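Local coordinates for Galactose/lactose metabolism regulatory protein GAL80 (Kluyveromyces lactis, PDB 3E1K) that represses the lactose and galactose metabolic genes, apparently by blocking their transcriptional activator when no inducing sugar is present, at residues S156-R161 with S316-Y321. Numbering follows the deposited sequence.
Sequences SPYIVR and SNLVLY
Asn317, just ahead of strand 319-323, sets its amide OD1 at the edge of the Tyr158 ring, near the ring plane and 3.3 Å from Tyr158 CZ, with the amide and ring planes 64° apart; its exact closeness to the hydroxyl is doubtful. The tyrosine OH itself is hydrogen-bonded to the backbone N of Leu371, while the backbone N of Asn317 hydrogen-bonds to a polar side chain of the bound peptide. At Leu318 the backbone passes over one face of the ring, its C 3.5 Å above the plane and offset toward the rim. The Leu318 side chain lies obliquely against the tyrosine, its CD1 against CB, CG and CD1 of Tyr158, and the same methyl comes 4.2 Å from OG of Ser156. That OG caps the helix by accepting from Ile159 N. An alanine in place of Leu318 would probably open a gap beside Tyr158 CB and the ring atoms near it. The CB of Leu320 faces the helix, and with CG anti to the backbone N (chi1 -175°) CD2 reaches CG of Arg161 at 3.9 Å. The guanidinium of Arg161 continues to a salt bridge with Glu367. Helix 157-167 thus packs its N-terminal turn on the large mixed sheet, as in the alpha/beta C-terminal domain of GFO/IDH/MocA-type proteins.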
loop_
_atom_site.group_PDB
_atom_site.type_symbol
_atom_site.label_atom_id
_atom_site.label_comp_id
_atom_site.label_asym_id
_atom_site.label_seq_id
_atom_site.Cartn_x
_atom_site.Cartn_y
_atom_site.Cartn_z
ATOM N N SER A 156 -1.870 3.124 -23.497
ATOM C CA SER A 156 -1.372 4.385 -22.976
ATOM C C SER A 156 0.107 4.621 -23.137
ATOM O O SER A 156 0.904 3.786 -22.704
ATOM C CB SER A 156 -1.673 4.586 -21.484
ATOM O OG SER A 156 -0.517 5.149 -20.988
ATOM N N PRO A 157 0.481 5.705 -23.804
ATOM C CA PRO A 157 1.923 5.893 -23.936
ATOM C C PRO A 157 2.581 5.581 -22.570
ATOM O O PRO A 157 3.585 4.836 -22.505
ATOM C CB PRO A 157 2.090 7.358 -24.322
ATOM C CG PRO A 157 0.786 7.700 -25.010
ATOM C CD PRO A 157 -0.291 6.797 -24.433
ATOM N N TYR A 158 2.025 6.043 -21.449
ATOM C CA TYR A 158 2.637 5.771 -20.136
ATOM C C TYR A 158 2.788 4.273 -19.804
ATOM O O TYR A 158 3.756 3.857 -19.201
ATOM C CB TYR A 158 1.894 6.538 -19.024
ATOM C CG TYR A 158 1.718 7.906 -19.518
ATOM C CD1 TYR A 158 0.540 8.276 -20.124
ATOM C CD2 TYR A 158 2.810 8.776 -19.586
ATOM C CE1 TYR A 158 0.379 9.535 -20.669
ATOM C CE2 TYR A 158 2.685 10.047 -20.199
ATOM C CZ TYR A 158 1.436 10.406 -20.740
ATOM O OH TYR A 158 1.164 11.627 -21.282
ATOM N N ILE A 159 1.819 3.465 -20.217
ATOM C CA ILE A 159 1.916 2.092 -19.869
ATOM C C ILE A 159 2.954 1.458 -20.776
ATOM O O ILE A 159 4.013 1.048 -20.267
ATOM C CB ILE A 159 0.658 1.396 -20.290
ATOM C CG1 ILE A 159 -0.602 2.039 -19.737
ATOM C CG2 ILE A 159 0.880 -0.102 -20.143
ATOM C CD1 ILE A 159 -0.426 2.185 -18.294
ATOM N N VAL A 160 2.645 1.339 -22.063
ATOM C CA VAL A 160 3.611 0.760 -22.970
ATOM C C VAL A 160 5.044 1.188 -22.595
ATOM O O VAL A 160 5.916 0.306 -22.424
ATOM C CB VAL A 160 3.231 1.176 -24.445
ATOM C CG1 VAL A 160 4.082 0.397 -25.483
ATOM C CG2 VAL A 160 1.695 1.048 -24.715
ATOM N N ARG A 161 5.273 2.480 -22.422
ATOM C CA ARG A 161 6.608 2.951 -22.063
ATOM C C ARG A 161 7.288 2.289 -20.911
ATOM O O ARG A 161 8.474 2.074 -20.989
ATOM C CB ARG A 161 6.673 4.464 -21.861
ATOM C CG ARG A 161 8.090 4.916 -21.571
ATOM C CD ARG A 161 8.916 4.950 -22.844
ATOM N NE ARG A 161 10.138 5.636 -22.517
ATOM C CZ ARG A 161 11.309 5.148 -22.885
ATOM N NH1 ARG A 161 11.335 3.905 -23.453
ATOM N NH2 ARG A 161 12.461 5.705 -22.585
ATOM N N SER A 316 -6.733 8.618 -18.382
ATOM C CA SER A 316 -5.694 9.619 -18.065
ATOM C C SER A 316 -4.355 9.772 -18.751
ATOM O O SER A 316 -3.741 8.817 -19.266
ATOM C CB SER A 316 -5.505 9.850 -16.579
ATOM O OG SER A 316 -6.657 10.492 -16.057
ATOM N N ASN A 317 -3.963 11.042 -18.729
ATOM C CA ASN A 317 -2.736 11.435 -19.390
ATOM C C ASN A 317 -1.994 11.539 -18.086
ATOM O O ASN A 317 -2.424 12.292 -17.188
ATOM C CB ASN A 317 -2.868 12.835 -19.996
ATOM C CG ASN A 317 -1.572 13.362 -20.643
ATOM O OD1 ASN A 317 -0.890 12.643 -21.374
ATOM N ND2 ASN A 317 -1.247 14.618 -20.380
ATOM N N LEU A 318 -0.960 10.694 -17.969
ATOM C CA LEU A 318 -0.133 10.688 -16.772
ATOM C C LEU A 318 1.286 11.176 -17.095
ATOM O O LEU A 318 1.574 11.727 -18.171
ATOM C CB LEU A 318 -0.088 9.319 -16.127
ATOM C CG LEU A 318 -1.241 8.502 -16.685
ATOM C CD1 LEU A 318 -0.736 7.135 -17.246
ATOM C CD2 LEU A 318 -2.495 8.350 -15.806
ATOM N N VAL A 319 2.171 10.856 -16.158
ATOM C CA VAL A 319 3.567 11.201 -16.302
ATOM C C VAL A 319 4.409 10.081 -15.778
ATOM O O VAL A 319 4.143 9.480 -14.760
ATOM C CB VAL A 319 3.816 12.315 -15.372
ATOM C CG1 VAL A 319 5.302 12.561 -15.289
ATOM C CG2 VAL A 319 3.163 13.508 -15.966
ATOM N N LEU A 320 5.495 9.830 -16.470
ATOM C CA LEU A 320 6.321 8.743 -16.041
ATOM C C LEU A 320 7.759 9.059 -15.740
ATOM O O LEU A 320 8.535 9.453 -16.594
ATOM C CB LEU A 320 6.331 7.644 -17.071
ATOM C CG LEU A 320 7.109 6.467 -16.510
ATOM C CD1 LEU A 320 6.025 5.464 -16.149
ATOM C CD2 LEU A 320 7.682 5.997 -17.867
ATOM N N TYR A 321 8.097 8.738 -14.503
ATOM C CA TYR A 321 9.434 8.996 -14.068
ATOM C C TYR A 321 10.034 7.643 -13.967
ATOM O O TYR A 321 9.498 6.709 -13.373
ATOM C CB TYR A 321 9.445 9.536 -12.639
ATOM C CG TYR A 321 8.626 10.807 -12.486
ATOM C CD1 TYR A 321 7.326 10.790 -11.951
ATOM C CD2 TYR A 321 9.177 12.039 -12.839
ATOM C CE1 TYR A 321 6.622 11.951 -11.752
ATOM C CE2 TYR A 321 8.480 13.213 -12.653
ATOM C CZ TYR A 321 7.200 13.160 -12.130
ATOM O OH TYR A 321 6.457 14.304 -11.988
#